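Local coordinates for major Capsid Protein VP1 (Chimpanzee polyomavirus Bob, PDB 6Y9I) that forms the pentameric building block of the polyomavirus capsid shell and probably binds glycan receptors on host cells, at residues 130-135 with 256-261. Sequence-based numbering, arbitrary orientation.
Sequences MNYHMF and SAADIC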
loop_
_atom_site.group_PDB
_atom_site.type_symbol
_atom_site.label_atom_id
_atom_site.label_comp_id
_atom_site.label_asym_id
_atom_site.label_seq_id
_atom_site.Cartn_x
_atom_site.Cartn_y
_atom_site.Cartn_z
ATOM N N MET A 130 -9.267 13.816 -2.717
ATOM C CA MET A 130 -8.754 13.924 -1.328
ATOM C C MET A 130 -9.745 13.302 -0.339
ATOM O O MET A 130 -10.981 13.486 -0.476
ATOM C CB MET A 130 -8.401 15.356 -0.925
ATOM C CG MET A 130 -9.484 16.350 -1.187
ATOM S SD MET A 130 -8.768 17.755 -2.037
ATOM C CE MET A 130 -8.825 17.185 -3.729
ATOM N N ASN A 131 -9.171 12.509 0.562
ATOM C CA ASN A 131 -9.823 11.750 1.639
ATOM C C ASN A 131 -9.177 12.246 2.923
ATOM O O ASN A 131 -7.913 12.223 3.002
ATOM C CB ASN A 131 -9.663 10.237 1.425
ATOM C CG ASN A 131 -10.870 9.628 0.752
ATOM O OD1 ASN A 131 -11.627 8.882 1.387
ATOM N ND2 ASN A 131 -11.082 9.986 -0.512
ATOM N N TYR A 132 -9.990 12.777 3.835
ATOM C CA TYR A 132 -9.510 13.260 5.146
ATOM C C TYR A 132 -10.457 12.665 6.166
ATOM O O TYR A 132 -11.666 12.910 6.100
ATOM C CB TYR A 132 -9.448 14.782 5.214
ATOM C CG TYR A 132 -8.937 15.355 6.507
ATOM C CD1 TYR A 132 -9.802 15.570 7.578
ATOM C CD2 TYR A 132 -7.615 15.750 6.656
ATOM C CE1 TYR A 132 -9.355 16.112 8.776
ATOM C CE2 TYR A 132 -7.165 16.291 7.849
ATOM C CZ TYR A 132 -8.036 16.479 8.908
ATOM O OH TYR A 132 -7.618 16.982 10.093
ATOM N N HIS A 133 -9.925 11.814 7.012
ATOM C CA HIS A 133 -10.706 10.985 7.945
ATOM C C HIS A 133 -10.081 11.157 9.317
ATOM O O HIS A 133 -8.885 10.926 9.469
ATOM C CB HIS A 133 -10.779 9.529 7.465
ATOM C CG HIS A 133 -11.457 9.402 6.135
ATOM N ND1 HIS A 133 -12.821 9.507 6.000
ATOM C CD2 HIS A 133 -10.963 9.248 4.883
ATOM C CE1 HIS A 133 -13.161 9.372 4.730
ATOM N NE2 HIS A 133 -12.041 9.210 4.028
ATOM N N MET A 134 -10.890 11.577 10.273
ATOM C CA MET A 134 -10.415 11.762 11.659
ATOM C C MET A 134 -11.598 11.461 12.567
ATOM O O MET A 134 -12.741 11.732 12.210
ATOM C CB MET A 134 -9.883 13.173 11.909
ATOM C CG MET A 134 -9.123 13.264 13.226
ATOM S SD MET A 134 -9.622 14.635 14.327
ATOM C CE MET A 134 -11.405 14.588 14.152
ATOM N N PHE A 135 -11.318 10.843 13.685
ATOM C CA PHE A 135 -12.297 10.680 14.777
ATOM C C PHE A 135 -11.498 10.884 16.068
ATOM O O PHE A 135 -10.247 10.663 16.097
ATOM C CB PHE A 135 -13.047 9.354 14.624
ATOM C CG PHE A 135 -12.264 8.139 15.042
ATOM C CD1 PHE A 135 -12.300 7.699 16.357
ATOM C CD2 PHE A 135 -11.504 7.426 14.123
ATOM C CE1 PHE A 135 -11.574 6.585 16.746
ATOM C CE2 PHE A 135 -10.788 6.302 14.510
ATOM C CZ PHE A 135 -10.834 5.883 15.823
ATOM N N SER A 256 -15.670 13.744 18.133
ATOM C CA SER A 256 -15.307 14.682 17.045
ATOM C C SER A 256 -15.024 13.842 15.818
ATOM O O SER A 256 -14.567 12.673 15.982
ATOM C CB SER A 256 -14.125 15.555 17.411
ATOM O OG SER A 256 -14.261 16.081 18.707
ATOM N N ALA A 257 -15.349 14.374 14.647
ATOM C CA ALA A 257 -15.113 13.669 13.371
ATOM C C ALA A 257 -14.951 14.660 12.221
ATOM O O ALA A 257 -15.448 15.801 12.267
ATOM C CB ALA A 257 -16.223 12.685 13.096
ATOM N N ALA A 258 -14.263 14.190 11.194
ATOM C CA ALA A 258 -14.215 14.782 9.840
ATOM C C ALA A 258 -14.050 13.634 8.851
ATOM O O ALA A 258 -13.142 12.861 9.061
ATOM C CB ALA A 258 -13.090 15.762 9.741
ATOM N N ASP A 259 -14.949 13.490 7.886
ATOM C CA ASP A 259 -14.830 12.409 6.889
ATOM C C ASP A 259 -15.127 12.961 5.512
ATOM O O ASP A 259 -16.235 12.729 5.046
ATOM C CB ASP A 259 -15.754 11.254 7.235
ATOM C CG ASP A 259 -15.251 10.533 8.464
ATOM O OD1 ASP A 259 -14.209 9.853 8.336
ATOM O OD2 ASP A 259 -15.873 10.713 9.556
ATOM N N ILE A 260 -14.139 13.610 4.894
ATOM C CA ILE A 260 -14.192 13.962 3.452
ATOM C C ILE A 260 -13.846 12.694 2.650
ATOM O O ILE A 260 -12.725 12.179 2.808
ATOM C CB ILE A 260 -13.237 15.116 3.128
ATOM C CG1 ILE A 260 -13.580 16.368 3.945
ATOM C CG2 ILE A 260 -13.257 15.375 1.626
ATOM C CD1 ILE A 260 -12.602 17.482 3.715
ATOM N N CYS A 261 -14.772 12.205 1.833
ATOM C CA CYS A 261 -14.635 10.926 1.081
ATOM C C CYS A 261 -14.168 11.197 -0.346
ATOM O O CYS A 261 -13.831 10.253 -1.042
ATOM C CB CYS A 261 -15.936 10.148 1.167
ATOM S SG CYS A 261 -16.279 9.633 2.876
#
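D259 OD1 has two partners, on two different strands: H133 ND1 donates to it at 2.7 Å, and R279 on strand 272-291 forms a salt bridge with it. The setting is a pair of antiparallel neighbours, 131-135 and 256-261, in the β-sheet framework of the VP1 jelly roll. H133 and D259 are a non-hydrogen-bonded pair, and their side chains leave the same face of the sheet. With CG beside the backbone N (chi1 -61°), the imidazole lies where OD1 can receive ND1-H in the ring plane, through its anti lone pair. At its other nitrogen, H133 NE2 donates in the ring plane to N131 OD1 at 2.7 Å (170° at the hydrogen), two residues earlier on the same strand. With both nitrogens held, the ring's rotation is fixed and both would carry protons, consistent with a charged imidazolium bonded edgewise to the carboxylate. N131 ND2 makes a weak bond to C261 O and another to G129 O. Backbone bonds join Y132 with I260 and M134 with A258, whose side chains occupy the opposite face, where F230 of a neighbouring subunit packs against Y132 and M134. There A258 CB lies at the ring edge, 3.9 Å from Y132 CE1. Back at the imidazole, C261 SG sits at the ring edge, 3.6 Å from H133 CE1.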